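PDB 2CDQ: aspartokinase 1, chloroplastic from Arabidopsis thaliana, which catalyses the ATP-dependent phosphorylation of L-aspartate to 4-phospho-L-aspartate, the first step towards lysine, threonine, methionine and isoleucine, and binds lysine and S-adenosylmethionine as allosteric effectors. Local coordinates for residues R339-L344 / R420-L425; M343-S348 / S381-L386; S371-A376 / T385-K390. One frame throughout, in Å; residues are numbered along the deposited sequence.

Contact 1 (R339-L344 / R420-L425)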
loop_
_atom_site.group_PDB
_atom_site.type_symbol
_atom_site.label_atom_id
_atom_site.label_comp_id
_atom_site.label_asym_id
_atom_site.label_seq_id
_atom_site.Cartn_x
_atom_site.Cartn_y
_atom_site.Cartn_z
ATOM N N ARG A 339 9.952 -14.584 8.712
ATOM C CA ARG A 339 10.979 -15.256 7.915
ATOM C C ARG A 339 10.507 -15.448 6.476
ATOM O O ARG A 339 9.303 -15.500 6.214
ATOM C CB ARG A 339 11.299 -16.633 8.514
ATOM C CG ARG A 339 11.810 -16.639 9.945
ATOM C CD ARG A 339 13.307 -16.412 10.003
ATOM N NE ARG A 339 13.847 -16.717 11.325
ATOM C CZ ARG A 339 15.136 -16.648 11.649
ATOM N NH1 ARG A 339 16.040 -16.283 10.746
ATOM N NH2 ARG A 339 15.525 -16.947 12.883
ATOM N N ASN A 340 11.465 -15.554 5.553
ATOM C CA ASN A 340 11.214 -15.994 4.173
ATOM C C ASN A 340 9.951 -15.484 3.504
ATOM O O ASN A 340 9.014 -16.247 3.280
ATOM C CB ASN A 340 11.234 -17.520 4.090
ATOM C CG ASN A 340 12.485 -18.042 3.441
ATOM O OD1 ASN A 340 13.292 -18.717 4.081
ATOM N ND2 ASN A 340 12.667 -17.722 2.161
ATOM N N VAL A 341 9.934 -14.195 3.179
ATOM C CA VAL A 341 8.804 -13.616 2.469
ATOM C C VAL A 341 9.163 -13.337 1.018
ATOM O O VAL A 341 10.333 -13.143 0.676
ATOM C CB VAL A 341 8.250 -12.332 3.154
ATOM C CG1 VAL A 341 7.786 -12.644 4.577
ATOM C CG2 VAL A 341 9.280 -11.187 3.135
ATOM N N THR A 342 8.137 -13.334 0.178
ATOM C CA THR A 342 8.282 -13.051 -1.235
ATOM C C THR A 342 7.751 -11.649 -1.504
ATOM O O THR A 342 6.613 -11.331 -1.146
ATOM C CB THR A 342 7.520 -14.092 -2.061
ATOM O OG1 THR A 342 8.081 -15.387 -1.808
ATOM C CG2 THR A 342 7.590 -13.780 -3.555
ATOM N N MET A 343 8.587 -10.817 -2.121
ATOM C CA MET A 343 8.235 -9.432 -2.421
ATOM C C MET A 343 8.052 -9.223 -3.913
ATOM O O MET A 343 8.817 -9.758 -4.719
ATOM C CB MET A 343 9.303 -8.473 -1.879
ATOM C CG MET A 343 9.147 -7.028 -2.343
ATOM S SD MET A 343 10.198 -5.849 -1.475
ATOM C CE MET A 343 11.830 -6.268 -2.085
ATOM N N LEU A 344 7.031 -8.443 -4.271
ATOM C CA LEU A 344 6.772 -8.080 -5.665
ATOM C C LEU A 344 6.820 -6.582 -5.872
ATOM O O LEU A 344 6.343 -5.821 -5.032
ATOM C CB LEU A 344 5.423 -8.619 -6.148
ATOM C CG LEU A 344 5.397 -10.099 -6.533
ATOM C CD1 LEU A 344 4.769 -10.892 -5.413
ATOM C CD2 LEU A 344 4.627 -10.300 -7.820
ATOM N N ARG A 420 13.352 -12.626 1.225
ATOM C CA ARG A 420 13.342 -11.427 2.087
ATOM C C ARG A 420 12.744 -11.758 3.455
ATOM O O ARG A 420 12.326 -12.887 3.704
ATOM C CB ARG A 420 12.563 -10.255 1.454
ATOM C CG ARG A 420 12.828 -9.994 -0.023
ATOM C CD ARG A 420 14.216 -9.447 -0.285
ATOM N NE ARG A 420 14.803 -10.146 -1.427
ATOM C CZ ARG A 420 15.673 -9.624 -2.285
ATOM N NH1 ARG A 420 16.079 -8.370 -2.163
ATOM N NH2 ARG A 420 16.129 -10.367 -3.281
ATOM N N ALA A 421 12.699 -10.760 4.333
ATOM C CA ALA A 421 12.128 -10.922 5.666
ATOM C C ALA A 421 11.604 -9.584 6.154
ATOM O O ALA A 421 12.120 -8.538 5.750
ATOM C CB ALA A 421 13.173 -11.470 6.633
ATOM N N ILE A 422 10.585 -9.625 7.016
ATOM C CA ILE A 422 9.997 -8.418 7.600
ATOM C C ILE A 422 10.388 -8.290 9.069
ATOM O O ILE A 422 10.167 -9.211 9.852
ATOM C CB ILE A 422 8.444 -8.433 7.559
ATOM C CG1 ILE A 422 7.891 -9.104 6.285
ATOM C CG2 ILE A 422 7.888 -7.026 7.813
ATOM C CD1 ILE A 422 7.357 -8.181 5.237
ATOM N N ILE A 423 10.973 -7.156 9.442
ATOM C CA ILE A 423 11.096 -6.787 10.853
ATOM C C ILE A 423 9.998 -5.774 11.151
ATOM O O ILE A 423 9.916 -4.728 10.510
ATOM C CB ILE A 423 12.495 -6.194 11.198
ATOM C CG1 ILE A 423 13.581 -7.259 11.039
ATOM C CG2 ILE A 423 12.523 -5.602 12.621
ATOM C CD1 ILE A 423 14.971 -6.687 10.871
ATOM N N SER A 424 9.137 -6.102 12.103
ATOM C CA SER A 424 8.096 -5.177 12.532
ATOM C C SER A 424 8.457 -4.572 13.878
ATOM O O SER A 424 8.745 -5.294 14.831
ATOM C CB SER A 424 6.738 -5.875 12.614
ATOM O OG SER A 424 6.090 -5.898 11.354
ATOM N N LEU A 425 8.454 -3.245 13.942
ATOM C CA LEU A 425 8.614 -2.531 15.200
ATOM C C LEU A 425 7.255 -2.134 15.766
ATOM O O LEU A 425 6.514 -1.366 15.148
ATOM C CB LEU A 425 9.490 -1.295 15.001
ATOM C CG LEU A 425 10.983 -1.342 15.348
ATOM C CD1 LEU A 425 11.599 -2.738 15.238
ATOM C CD2 LEU A 425 11.751 -0.321 14.505
#

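Contact 2 (M343-S348 / S381-L386)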
loop_
_atom_site.group_PDB
_atom_site.type_symbol
_atom_site.label_atom_id
_atom_site.label_comp_id
_atom_site.label_asym_id
_atom_site.label_seq_id
_atom_site.Cartn_x
_atom_site.Cartn_y
_atom_site.Cartn_z
ATOM N N MET A 343 8.587 -10.817 -2.121
ATOM C CA MET A 343 8.235 -9.432 -2.421
ATOM C C MET A 343 8.052 -9.223 -3.913
ATOM O O MET A 343 8.817 -9.758 -4.719
ATOM C CB MET A 343 9.303 -8.473 -1.879
ATOM C CG MET A 343 9.147 -7.028 -2.343
ATOM S SD MET A 343 10.198 -5.849 -1.475
ATOM C CE MET A 343 11.830 -6.268 -2.085
ATOM N N LEU A 344 7.031 -8.443 -4.271
ATOM C CA LEU A 344 6.772 -8.080 -5.665
ATOM C C LEU A 344 6.820 -6.582 -5.872
ATOM O O LEU A 344 6.343 -5.821 -5.032
ATOM C CB LEU A 344 5.423 -8.619 -6.148
ATOM C CG LEU A 344 5.397 -10.099 -6.533
ATOM C CD1 LEU A 344 4.769 -10.892 -5.413
ATOM C CD2 LEU A 344 4.627 -10.300 -7.820
ATOM N N ASP A 345 7.399 -6.172 -6.999
ATOM C CA ASP A 345 7.455 -4.768 -7.394
ATOM C C ASP A 345 6.726 -4.565 -8.720
ATOM O O ASP A 345 6.987 -5.267 -9.699
ATOM C CB ASP A 345 8.910 -4.312 -7.500
ATOM C CG ASP A 345 9.042 -2.847 -7.871
ATOM O OD1 ASP A 345 8.386 -1.994 -7.232
ATOM O OD2 ASP A 345 9.820 -2.547 -8.800
ATOM N N ILE A 346 5.810 -3.604 -8.742
ATOM C CA ILE A 346 4.948 -3.376 -9.899
ATOM C C ILE A 346 5.062 -1.911 -10.332
ATOM O O ILE A 346 4.461 -1.027 -9.715
ATOM C CB ILE A 346 3.470 -3.746 -9.562
ATOM C CG1 ILE A 346 3.358 -5.225 -9.187
ATOM C CG2 ILE A 346 2.528 -3.430 -10.718
ATOM C CD1 ILE A 346 2.195 -5.532 -8.286
ATOM N N ALA A 347 5.832 -1.658 -11.392
ATOM C CA ALA A 347 6.104 -0.283 -11.837
ATOM C C ALA A 347 5.453 0.080 -13.162
ATOM O O ALA A 347 5.579 -0.652 -14.140
ATOM C CB ALA A 347 7.604 -0.029 -11.909
ATOM N N SER A 348 4.768 1.220 -13.184
ATOM C CA SER A 348 4.197 1.768 -14.415
ATOM C C SER A 348 4.101 3.291 -14.349
ATOM O O SER A 348 3.693 3.841 -13.332
ATOM C CB SER A 348 2.813 1.165 -14.694
ATOM O OG SER A 348 2.217 1.747 -15.845
ATOM N N SER A 381 5.098 3.319 -8.889
ATOM C CA SER A 381 5.222 1.913 -8.536
ATOM C C SER A 381 4.428 1.560 -7.299
ATOM O O SER A 381 4.193 2.403 -6.424
ATOM C CB SER A 381 6.690 1.511 -8.345
ATOM O OG SER A 381 7.208 1.975 -7.106
ATOM N N ILE A 382 4.009 0.305 -7.249
ATOM C CA ILE A 382 3.478 -0.271 -6.027
ATOM C C ILE A 382 4.223 -1.574 -5.709
ATOM O O ILE A 382 4.421 -2.422 -6.577
ATOM C CB ILE A 382 1.893 -0.329 -5.990
ATOM C CG1 ILE A 382 1.371 -1.557 -5.244
ATOM C CG2 ILE A 382 1.279 -0.239 -7.394
ATOM C CD1 ILE A 382 0.887 -2.659 -6.163
ATOM N N SER A 383 4.694 -1.679 -4.471
ATOM C CA SER A 383 5.445 -2.836 -4.009
ATOM C C SER A 383 4.658 -3.518 -2.911
ATOM O O SER A 383 3.942 -2.866 -2.149
ATOM C CB SER A 383 6.809 -2.409 -3.485
ATOM O OG SER A 383 7.432 -1.514 -4.388
ATOM N N LEU A 384 4.781 -4.835 -2.844
ATOM C CA LEU A 384 3.984 -5.619 -1.920
ATOM C C LEU A 384 4.689 -6.895 -1.540
ATOM O O LEU A 384 5.627 -7.328 -2.208
ATOM C CB LEU A 384 2.600 -5.929 -2.505
ATOM C CG LEU A 384 2.461 -6.673 -3.836
ATOM C CD1 LEU A 384 2.491 -8.177 -3.645
ATOM C CD2 LEU A 384 1.168 -6.255 -4.493
ATOM N N THR A 385 4.206 -7.504 -0.468
ATOM C CA THR A 385 4.818 -8.691 0.078
ATOM C C THR A 385 3.694 -9.700 0.295
ATOM O O THR A 385 2.590 -9.323 0.674
ATOM C CB THR A 385 5.600 -8.322 1.369
ATOM O OG1 THR A 385 6.897 -8.925 1.350
ATOM C CG2 THR A 385 4.862 -8.713 2.619
ATOM N N LEU A 386 3.946 -10.971 0.000
ATOM C CA LEU A 386 2.893 -11.992 0.101
ATOM C C LEU A 386 2.841 -12.582 1.497
ATOM O O LEU A 386 3.880 -12.738 2.132
ATOM C CB LEU A 386 3.111 -13.105 -0.924
ATOM C CG LEU A 386 3.242 -12.650 -2.373
ATOM C CD1 LEU A 386 3.692 -13.801 -3.257
ATOM C CD2 LEU A 386 1.934 -12.064 -2.858
#

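Contact 3 (S371-A376 / T385-K390). With LYS (lysine), chain C; SAM (S-adenosylmethionine), chain F.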
loop_
_atom_site.group_PDB
_atom_site.type_symbol
_atom_site.label_atom_id
_atom_site.label_comp_id
_atom_site.label_asym_id
_atom_site.label_seq_id
_atom_site.Cartn_x
_atom_site.Cartn_y
_atom_site.Cartn_z
ATOM N N SER A 371 -3.256 -14.097 -0.963
ATOM C CA SER A 371 -3.340 -13.021 0.014
ATOM C C SER A 371 -2.006 -12.281 0.163
ATOM O O SER A 371 -0.966 -12.888 0.435
ATOM C CB SER A 371 -3.825 -13.547 1.363
ATOM O OG SER A 371 -3.780 -12.527 2.344
ATOM N N VAL A 372 -2.075 -10.964 -0.032
ATOM C CA VAL A 372 -0.953 -10.027 0.077
ATOM C C VAL A 372 -0.854 -9.526 1.520
ATOM O O VAL A 372 -1.867 -9.390 2.195
ATOM C CB VAL A 372 -1.191 -8.807 -0.855
ATOM C CG1 VAL A 372 0.003 -7.851 -0.845
ATOM C CG2 VAL A 372 -1.498 -9.261 -2.277
ATOM N N ASP A 373 0.360 -9.252 1.992
ATOM C CA ASP A 373 0.574 -8.793 3.368
ATOM C C ASP A 373 0.875 -7.289 3.436
ATOM O O ASP A 373 -0.036 -6.475 3.618
ATOM C CB ASP A 373 1.688 -9.617 4.029
ATOM C CG ASP A 373 1.911 -9.266 5.496
ATOM O OD1 ASP A 373 2.990 -9.607 6.015
ATOM O OD2 ASP A 373 1.022 -8.666 6.140
ATOM N N VAL A 374 2.148 -6.932 3.282
ATOM C CA VAL A 374 2.612 -5.550 3.416
ATOM C C VAL A 374 2.549 -4.837 2.056
ATOM O O VAL A 374 2.818 -5.453 1.022
ATOM C CB VAL A 374 4.047 -5.525 4.003
ATOM C CG1 VAL A 374 4.588 -4.116 4.115
ATOM C CG2 VAL A 374 4.061 -6.207 5.355
ATOM N N VAL A 375 2.168 -3.559 2.058
ATOM C CA VAL A 375 2.070 -2.769 0.820
ATOM C C VAL A 375 2.686 -1.379 1.007
ATOM O O VAL A 375 2.525 -0.747 2.058
ATOM C CB VAL A 375 0.600 -2.634 0.301
ATOM C CG1 VAL A 375 0.506 -1.657 -0.864
ATOM C CG2 VAL A 375 0.037 -3.979 -0.125
ATOM N N ALA A 376 3.403 -0.927 -0.020
ATOM C CA ALA A 376 3.927 0.433 -0.091
ATOM C C ALA A 376 3.878 0.909 -1.536
ATOM O O ALA A 376 3.617 0.115 -2.442
ATOM C CB ALA A 376 5.346 0.493 0.446
ATOM N N THR A 385 4.206 -7.504 -0.468
ATOM C CA THR A 385 4.818 -8.691 0.078
ATOM C C THR A 385 3.694 -9.700 0.295
ATOM O O THR A 385 2.590 -9.323 0.674
ATOM C CB THR A 385 5.600 -8.322 1.369
ATOM O OG1 THR A 385 6.897 -8.925 1.350
ATOM C CG2 THR A 385 4.862 -8.713 2.619
ATOM N N LEU A 386 3.946 -10.971 0.000
ATOM C CA LEU A 386 2.893 -11.992 0.101
ATOM C C LEU A 386 2.841 -12.582 1.497
ATOM O O LEU A 386 3.880 -12.738 2.132
ATOM C CB LEU A 386 3.111 -13.105 -0.924
ATOM C CG LEU A 386 3.242 -12.650 -2.373
ATOM C CD1 LEU A 386 3.692 -13.801 -3.257
ATOM C CD2 LEU A 386 1.934 -12.064 -2.858
ATOM N N ASP A 387 1.640 -12.908 1.972
ATOM C CA ASP A 387 1.469 -13.534 3.289
ATOM C C ASP A 387 2.592 -14.537 3.551
ATOM O O ASP A 387 2.940 -15.315 2.657
ATOM C CB ASP A 387 0.127 -14.264 3.372
ATOM C CG ASP A 387 -1.017 -13.372 3.830
ATOM O OD1 ASP A 387 -0.782 -12.211 4.230
ATOM O OD2 ASP A 387 -2.169 -13.853 3.801
ATOM N N PRO A 388 3.174 -14.519 4.765
ATOM C CA PRO A 388 4.191 -15.522 5.089
ATOM C C PRO A 388 3.588 -16.913 4.972
ATOM O O PRO A 388 2.409 -17.094 5.287
ATOM C CB PRO A 388 4.540 -15.213 6.550
ATOM C CG PRO A 388 4.148 -13.787 6.753
ATOM C CD PRO A 388 2.937 -13.589 5.885
ATOM N N SER A 389 4.374 -17.880 4.508
ATOM C CA SER A 389 3.848 -19.221 4.216
ATOM C C SER A 389 3.275 -19.959 5.432
ATOM O O SER A 389 2.318 -20.725 5.289
ATOM C CB SER A 389 4.906 -20.084 3.537
ATOM O OG SER A 389 5.993 -20.309 4.416
ATOM N N LYS A 390 3.845 -19.723 6.616
ATOM C CA LYS A 390 3.386 -20.388 7.846
ATOM C C LYS A 390 1.935 -20.040 8.203
ATOM O O LYS A 390 1.301 -20.716 9.012
ATOM C CB LYS A 390 4.340 -20.118 9.021
ATOM C CG LYS A 390 4.104 -18.821 9.801
ATOM C CD LYS A 390 5.338 -18.481 10.636
ATOM C CE LYS A 390 5.059 -17.402 11.667
ATOM N NZ LYS A 390 4.730 -17.962 13.015
HETATM N N LYS C . -7.171 -9.005 1.653
HETATM C CA LYS C . -5.730 -8.686 1.613
HETATM C C LYS C . -5.202 -9.497 0.456
HETATM O O LYS C . -5.970 -9.889 -0.439
HETATM C CB LYS C . -5.062 -9.106 2.930
HETATM C CG LYS C . -3.914 -8.189 3.380
HETATM C CD LYS C . -4.388 -6.828 3.850
HETATM C CE LYS C . -3.205 -5.895 4.143
HETATM N NZ LYS C . -2.435 -6.199 5.397
HETATM O OXT LYS C . -4.008 -9.779 0.393
HETATM N N SAM F . -4.341 -22.076 -8.770
HETATM C CA SAM F . -4.673 -22.326 -7.371
HETATM C C SAM F . -6.130 -21.988 -7.040
HETATM O O SAM F . -6.790 -22.697 -6.275
HETATM O OXT SAM F . -6.680 -20.997 -7.524
HETATM C CB SAM F . -3.725 -21.555 -6.457
HETATM C CG SAM F . -3.690 -22.036 -5.002
HETATM S SD SAM F . -4.221 -20.738 -3.860
HETATM C CE SAM F . -2.780 -19.643 -3.869
HETATM C "C5'" SAM F . -4.236 -21.475 -2.194
HETATM C "C4'" SAM F . -3.079 -22.390 -1.776
HETATM O "O4'" SAM F . -1.844 -21.704 -1.769
HETATM C "C3'" SAM F . -3.273 -22.921 -0.363
HETATM O "O3'" SAM F . -2.994 -24.301 -0.367
HETATM C "C2'" SAM F . -2.257 -22.202 0.506
HETATM O "O2'" SAM F . -1.653 -23.072 1.442
HETATM C "C1'" SAM F . -1.222 -21.711 -0.490
HETATM N N9 SAM F . -0.691 -20.363 -0.185
HETATM C C8 SAM F . 0.602 -20.076 0.168
HETATM N N7 SAM F . 0.729 -18.743 0.341
HETATM C C5 SAM F . -0.464 -18.167 0.096
HETATM C C6 SAM F . -0.889 -16.841 0.128
HETATM N N6 SAM F . -0.046 -15.863 0.447
HETATM N N1 SAM F . -2.203 -16.545 -0.174
HETATM C C2 SAM F . -3.084 -17.558 -0.504
HETATM N N3 SAM F . -2.653 -18.872 -0.532
HETATM C C4 SAM F . -1.366 -19.173 -0.239
#

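Contact 1 (R339-L344 / R420-L425)
Val341 and Arg420 are clasped by two backbone hydrogen bonds, one in each direction, as an antiparallel hydrogen-bonded pair. Val341 N donates to Arg420 O at 2.8 Å, approaching from above the carbonyl plane, 46° out of it. The return bond, from Arg420 N to Val341 O, is 3.1 Å long and lies in the plane of its carbonyl. Asn340 also faces Arg420, which makes a G1 beta bulge; its positive phi of 40° fits the first position of that motif and accompanies the corner the chain turns there. The strands cross at 98°, and the bridge stays confined to this one pair.

Apolar packing continues from the bridge. Val341 CG1 meets Ile422 CG1 at 3.9 Å, the two side chains crossing at about a right angle, while Val341 CG2 lies against both Arg420 CB, at 3.8 Å, and Ile422. Further along, Met343 CB comes within 4.3 Å of Arg420 CG.

The charged ends find their partners elsewhere. Arg420, its chain bent at chi2 and chi3, bonds through NE to Lys418 O and through NH1 to the side chain of Gln451. Arg339 forms a salt bridge with Glu472 on helix 468-483, the helix that packs on Ala421 and Ile423.

Strand 341-347 belongs to one four-stranded sheet and strand 420-427 to another, so the contact joins the two ACT sheets where the chain passes between them. Its chemistry implies a junction specified mainly by the main chain and aliphatic carbons, with the guanidinium groups anchored outside it.

Contact 2 (M343-S348 / S381-L386)
Asp345 has CG anti to its backbone N (chi1 -178°), which swings CG toward Ser383, and chi2 (50°) then sets OD1 3.0 Å from Ser383 OG, itself anti to the carbonyl carbon of its residue (chi1 -47°). Both atoms also answer to the second subunit: OD1 forms a salt bridge with Lys459 of that subunit, and Ser383 OG a hydrogen bond with the backbone N of its Ala457.

The strands themselves run antiparallel in regular register. Leu344 pairs with Leu384 and Ile346 with Ile382, each as a hydrogen-bonded pair; Leu344 N to Leu384 O measures 2.7 Å and Ile382 N to Ile346 O 2.8 Å. The side chains of these four residues line the face opposite Asp345 and Ser383. There Ile346 and Ile382 lie side by side, CD1 to CD1 at 3.8 Å, and Leu344 CD1 settles against Leu386 CD1, also at 3.8 Å. Helix 357-367 covers this face, with Val361 on Ile382 and Phe362 and Phe365 on Leu384.

These are the central strands of the first ACT sheet. The chemistry implies a division of labour: an aliphatic face under helix 357-367, and a mixed face, with Asp345 and the serines, that meets the second subunit.

Contact 3 (S371-A376 / T385-K390)
Thr385 lies against Asp373 and Val374. Its carbonyl O takes the N-H of Asp373 at 2.6 Å, and its own N donates to Val374 O at 2.9 Å; two residues facing one make a classic beta bulge. Thr385 CG2 packs 3.6 Å from both Asp373 CB and Val374 CB, the side chains alongside.

Asp387 grips the other end. Its N bonds to Ser371 O at 3.0 Å, while its OD2 is hydrogen-bonded to Ser371 OG, which lies above the carboxylate plane, 52° out of it; the hydroxyl also bonds Gln354 O of the second subunit. Trp392 NE1 also donates to OD2.

The contact spans the end of the hairpin of strands 372-378 and 381-386 and the loop that follows it, in the first ACT domain, where residues 371-373 contribute to both effector sites. Ser371 reads the adenine edge of S-adenosylmethionine with its backbone: N donates to N1 at 2.8 Å, and O, already bonded to Asp387 N, accepts from N6 at 3.1 Å.

Asp373, with CG anti to its backbone N (chi1 -176°), carries its carboxylate to a salt bridge with Lys338. That carboxylate stands near Asp387, OD2 to OD1 4.4 Å, the planes 60° apart; the Lys338 ammonium probably eases the repulsion. The backbone O of Asp373 receives NZ of the effector lysine, which also bonds Gln354, Gly356 and Ser378 of the second subunit.

Contacts 2 and 3 share Thr385 and Leu386 and, with centres about 11 Å apart, build successive strand pairs of one sheet; Ser383 N, 2.9 Å from Ala376 O, continues the hairpin between them. Contact 1 shares Met343 and Leu344 with contact 2, and its centre is about 8 Å from that of contact 3. Thr342 O, 2.9 Å from Leu386 N, ties it to the shared strand, and Ile422 CD1 packs 3.7 Å from Thr385 CG2. Contact 3 touches S-adenosylmethionine and a lysine, whereas the side chain of Ile422 in contact 1 is about 10 Å from that lysine, and that of Ile382 in contact 2 about 5 Å from another bound lysine. All three touch the second subunit.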